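Local coordinates for DNA alpha-glucosyltransferase (Enterobacteria phage T4, PDB 1Y6F), which belongs to the glycosyltransferases of the GT-B fold, built from two domains that each carry a parallel beta sheet, at residues 110-115 with 135-140. Sequence-based numbering, arbitrary orientation.
Sequences IRVVVY and RRADVI. With GOL (glycerol), chain F.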
# COMPACT_ATOMS: atom_id res chain seq x y z
N ILE C 110 19.89 10.53 18.79
CA ILE C 110 18.90 10.33 17.74
C ILE C 110 18.21 8.99 17.93
O ILE C 110 18.87 7.97 18.05
CB ILE C 110 19.57 10.36 16.34
CG1 ILE C 110 19.93 11.80 15.96
CG2 ILE C 110 18.64 9.76 15.30
CD1 ILE C 110 20.70 11.91 14.63
N ARG C 111 16.89 9.00 17.99
CA ARG C 111 16.18 7.74 18.16
C ARG C 111 15.85 7.11 16.81
O ARG C 111 15.06 7.65 16.05
CB ARG C 111 14.92 7.94 18.99
CG ARG C 111 14.11 6.66 19.16
CD ARG C 111 13.13 6.78 20.29
NE ARG C 111 13.81 6.72 21.58
CZ ARG C 111 13.22 6.94 22.75
NH1 ARG C 111 11.93 7.24 22.78
NH2 ARG C 111 13.92 6.88 23.87
N VAL C 112 16.46 5.96 16.53
CA VAL C 112 16.25 5.27 15.26
C VAL C 112 15.04 4.37 15.24
O VAL C 112 14.97 3.40 15.99
CB VAL C 112 17.48 4.42 14.91
CG1 VAL C 112 17.25 3.69 13.59
CG2 VAL C 112 18.71 5.33 14.82
N VAL C 113 14.10 4.68 14.36
CA VAL C 113 12.87 3.92 14.22
C VAL C 113 12.88 3.14 12.92
O VAL C 113 13.17 3.70 11.87
CB VAL C 113 11.65 4.84 14.23
CG1 VAL C 113 10.37 4.04 14.00
CG2 VAL C 113 11.59 5.60 15.54
N VAL C 114 12.56 1.85 13.00
CA VAL C 114 12.54 1.01 11.81
C VAL C 114 11.21 0.33 11.54
O VAL C 114 10.67 -0.37 12.39
CB VAL C 114 13.58 -0.08 11.90
CG1 VAL C 114 13.27 -1.17 10.89
CG2 VAL C 114 14.95 0.50 11.64
N TYR C 115 10.70 0.53 10.33
CA TYR C 115 9.44 -0.06 9.92
C TYR C 115 9.77 -1.11 8.87
O TYR C 115 10.56 -0.86 7.96
CB TYR C 115 8.51 0.98 9.28
CG TYR C 115 7.79 1.89 10.25
CD1 TYR C 115 6.49 1.63 10.65
CD2 TYR C 115 8.40 3.05 10.72
CE1 TYR C 115 5.81 2.49 11.49
CE2 TYR C 115 7.72 3.92 11.57
CZ TYR C 115 6.42 3.64 11.94
OH TYR C 115 5.74 4.53 12.75
N ARG C 135 19.30 -4.16 14.47
CA ARG C 135 20.06 -4.10 15.72
C ARG C 135 20.31 -2.66 16.18
O ARG C 135 20.39 -2.39 17.38
CB ARG C 135 21.41 -4.83 15.58
CG ARG C 135 21.32 -6.36 15.52
CD ARG C 135 22.71 -7.04 15.60
NE ARG C 135 22.67 -8.45 15.21
CZ ARG C 135 22.06 -9.42 15.90
NH1 ARG C 135 21.43 -9.14 17.03
NH2 ARG C 135 22.05 -10.66 15.43
N ARG C 136 20.44 -1.73 15.23
CA ARG C 136 20.68 -0.33 15.55
C ARG C 136 19.39 0.41 15.97
O ARG C 136 19.44 1.46 16.60
CB ARG C 136 21.29 0.39 14.34
CG ARG C 136 21.30 1.91 14.45
CD ARG C 136 22.32 2.39 15.48
NE ARG C 136 21.83 3.54 16.23
CZ ARG C 136 22.54 4.64 16.46
NH1 ARG C 136 23.78 4.74 15.99
NH2 ARG C 136 22.01 5.63 17.16
N ALA C 137 18.25 -0.16 15.62
CA ALA C 137 16.96 0.45 15.94
C ALA C 137 16.61 0.47 17.43
O ALA C 137 16.93 -0.46 18.18
CB ALA C 137 15.85 -0.25 15.16
N ASP C 138 15.94 1.53 17.84
CA ASP C 138 15.50 1.71 19.22
C ASP C 138 14.03 1.30 19.26
O ASP C 138 13.47 1.05 20.32
CB ASP C 138 15.65 3.17 19.65
CG ASP C 138 17.11 3.61 19.73
OD1 ASP C 138 17.44 4.68 19.16
OD2 ASP C 138 17.92 2.89 20.37
N VAL C 139 13.42 1.25 18.08
CA VAL C 139 12.02 0.86 17.93
C VAL C 139 11.84 0.13 16.60
O VAL C 139 12.43 0.53 15.59
CB VAL C 139 11.07 2.08 17.97
CG1 VAL C 139 9.63 1.65 17.64
CG2 VAL C 139 11.10 2.72 19.35
N ILE C 140 11.03 -0.93 16.60
CA ILE C 140 10.78 -1.71 15.40
C ILE C 140 9.29 -1.99 15.25
O ILE C 140 8.59 -2.22 16.24
CB ILE C 140 11.51 -3.08 15.46
CG1 ILE C 140 12.99 -2.88 15.79
CG2 ILE C 140 11.39 -3.78 14.12
CD1 ILE C 140 13.69 -4.16 16.18
C1 GOL F . 18.71 5.41 24.35
O1 GOL F . 19.66 4.15 24.18
C2 GOL F . 17.49 5.52 23.90
O2 GOL F . 16.82 4.38 24.13
C3 GOL F . 17.54 5.77 22.62
O3 GOL F . 16.39 6.46 21.77
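V112 is gripped at both its backbone polar atoms by D138: the amide N of D138 gives a nearly straight hydrogen bond (168°) to V112 O at 2.8 Å, and D138 OD1 takes V112 N at 3.1 Å. The carboxylate swings back beside its own backbone N (chi1 -67°), and the V112 N-H meets OD1 on the anti side, 26° out of the carboxylate plane. V139 N adds a weak bond to V112 O. Farther along, V114 N donates to V139 O at 2.9 Å. A glycerol, probably from the crystallisation liquor, accepts from R111 NE through O3 at 2.6 Å and reaches D138 OD1 weakly, linking two side chains whose charged atoms do not touch. Strands 111-115 and 139-142 are parallel neighbours in the Rossmann-like sheet of one GT-B domain, and helix 130-136 lies in the beta-alpha-beta crossover that joins them. On the face carrying V114 and I140, V114 CG2 rests on A137 CB at 3.7 Å. The bent chain of R136 crosses V112 at about a right angle, setting NE 3.9 Å from V112 CG2, while its NH1 bonds I106 O. On the other face V113 CG2 lies 4.3 Å from V139 CB, and I401 covers V113.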